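Local structure of type III CBASS phage resistance system CD-NTase-associated protein Cap8 (6P8P) at residues S58-V62 with I126-L130. The protein is a HORMA domain protein of a type III CBASS anti-phage system, in which it probably takes part in regulating the cGAS-like nucleotidyltransferase. The protein carries 2 engineered substitutions. Residues are numbered along the deposited sequence.
Sequences SAPIV and IARDL
Residues 58-60 are loop, extended from Ala59 on, and lead into strand 61-64, while residues 126-130 form the end of strand 125-129 and the turn beyond it. The two strands are not sheet neighbours: strand 101-106 lies between them, exchanging backbone hydrogen bonds with both Val62 and Arg128, so side chains must bridge the gap. Ile126 and Ala127 are beta (phi/psi -130/169 and -121/150) and out of reach; Ala127 faces helix 111-119. Arg128 (-133/153) points its CB toward residues 58-62, and its p, t, t chi1-chi3 rotamer extends the guanidinium across the sheet. Its edge forks onto one carbonyl: Arg128 NH2 donates to Pro60 O at 2.8 Å (156°) and Arg128 NH1 to the same oxygen at 3.1 Å (136°). NH1 also reaches Ser103 and NE the backbone of Gln132. Val62 CG2 lies 4.2 Å from Arg128 NH1, an oblique approach. After Asp129, Leu130 leaves beta geometry (-71/-5), with CA 5.7 Å from Ala59 CA; Ala59 CB packs 3.9 Å from Leu130 CB and 3.4 Å from Leu130 O. Here an arginine spans the intervening strand 101-106, linking next-nearest strands and the last ordered residues on one face of the mixed HORMA-domain sheet.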
loop_
_atom_site.group_PDB
_atom_site.type_symbol
_atom_site.label_atom_id
_atom_site.label_comp_id
_atom_site.label_asym_id
_atom_site.label_seq_id
_atom_site.Cartn_x
_atom_site.Cartn_y
_atom_site.Cartn_z
ATOM N N SER A 58 -10.900 -15.131 -2.827
ATOM C CA SER A 58 -10.950 -16.436 -3.475
ATOM C C SER A 58 -9.581 -17.058 -3.693
ATOM O O SER A 58 -9.498 -18.148 -4.261
ATOM C CB SER A 58 -11.687 -16.347 -4.816
ATOM O OG SER A 58 -13.015 -15.912 -4.600
ATOM N N ALA A 59 -8.511 -16.401 -3.261
ATOM C CA ALA A 59 -7.162 -16.868 -3.396
ATOM C C ALA A 59 -6.542 -16.558 -2.034
ATOM O O ALA A 59 -6.567 -15.404 -1.609
ATOM C CB ALA A 59 -6.385 -16.181 -4.506
ATOM N N PRO A 60 -5.954 -17.534 -1.351
ATOM C CA PRO A 60 -5.519 -17.284 0.036
ATOM C C PRO A 60 -4.173 -16.572 0.140
ATOM O O PRO A 60 -3.313 -16.667 -0.726
ATOM C CB PRO A 60 -5.447 -18.694 0.642
ATOM C CG PRO A 60 -5.116 -19.583 -0.557
ATOM C CD PRO A 60 -5.837 -18.960 -1.736
ATOM N N ILE A 61 -4.024 -15.823 1.229
ATOM C CA ILE A 61 -2.707 -15.506 1.766
ATOM C C ILE A 61 -2.107 -16.795 2.310
ATOM O O ILE A 61 -2.760 -17.519 3.068
ATOM C CB ILE A 61 -2.823 -14.441 2.868
ATOM C CG1 ILE A 61 -3.321 -13.136 2.283
ATOM C CG2 ILE A 61 -1.473 -14.304 3.558
ATOM C CD1 ILE A 61 -3.897 -12.171 3.315
ATOM N N VAL A 62 -0.910 -17.152 1.854
ATOM C CA VAL A 62 -0.318 -18.435 2.241
ATOM C C VAL A 62 0.975 -18.229 2.991
ATOM O O VAL A 62 1.933 -17.681 2.441
ATOM C CB VAL A 62 -0.070 -19.348 1.037
ATOM C CG1 VAL A 62 0.487 -20.683 1.520
ATOM C CG2 VAL A 62 -1.353 -19.545 0.248
ATOM N N ILE A 126 6.175 -12.342 -0.651
ATOM C CA ILE A 126 6.077 -12.143 -2.088
ATOM C C ILE A 126 4.603 -12.114 -2.474
ATOM O O ILE A 126 3.722 -12.428 -1.677
ATOM C CB ILE A 126 6.833 -13.228 -2.871
ATOM C CG1 ILE A 126 6.282 -14.615 -2.536
ATOM C CG2 ILE A 126 8.319 -13.176 -2.524
ATOM C CD1 ILE A 126 6.941 -15.746 -3.321
ATOM N N ALA A 127 4.350 -11.722 -3.719
ATOM C CA ALA A 127 3.013 -11.686 -4.273
ATOM C C ALA A 127 2.930 -12.575 -5.503
ATOM O O ALA A 127 3.901 -12.754 -6.240
ATOM C CB ALA A 127 2.619 -10.252 -4.637
ATOM N N ARG A 128 1.752 -13.104 -5.726
ATOM C CA ARG A 128 1.475 -13.916 -6.900
ATOM C C ARG A 128 0.174 -13.494 -7.554
ATOM O O ARG A 128 -0.720 -12.964 -6.897
ATOM C CB ARG A 128 1.380 -15.416 -6.538
ATOM C CG ARG A 128 0.153 -15.719 -5.745
ATOM C CD ARG A 128 0.097 -17.183 -5.280
ATOM N NE ARG A 128 -1.252 -17.526 -4.825
ATOM C CZ ARG A 128 -1.730 -17.257 -3.609
ATOM N NH1 ARG A 128 -0.958 -16.652 -2.705
ATOM N NH2 ARG A 128 -2.979 -17.564 -3.308
ATOM N N ASP A 129 0.083 -13.738 -8.868
ATOM C CA ASP A 129 -1.165 -13.650 -9.614
ATOM C C ASP A 129 -2.244 -14.469 -8.935
ATOM O O ASP A 129 -2.086 -15.674 -8.728
ATOM C CB ASP A 129 -0.896 -14.153 -11.041
ATOM C CG ASP A 129 -2.151 -14.266 -11.903
ATOM O OD1 ASP A 129 -3.274 -14.016 -11.433
ATOM O OD2 ASP A 129 -1.990 -14.633 -13.084
ATOM N N LEU A 130 -3.341 -13.808 -8.565
ATOM C CA LEU A 130 -4.347 -14.481 -7.757
ATOM C C LEU A 130 -5.130 -15.534 -8.534
ATOM O O LEU A 130 -5.950 -16.235 -7.925
ATOM C CB LEU A 130 -5.307 -13.460 -7.129
ATOM C CG LEU A 130 -6.101 -12.515 -8.018
ATOM C CD1 LEU A 130 -7.241 -13.199 -8.734
ATOM C CD2 LEU A 130 -6.646 -11.358 -7.146
#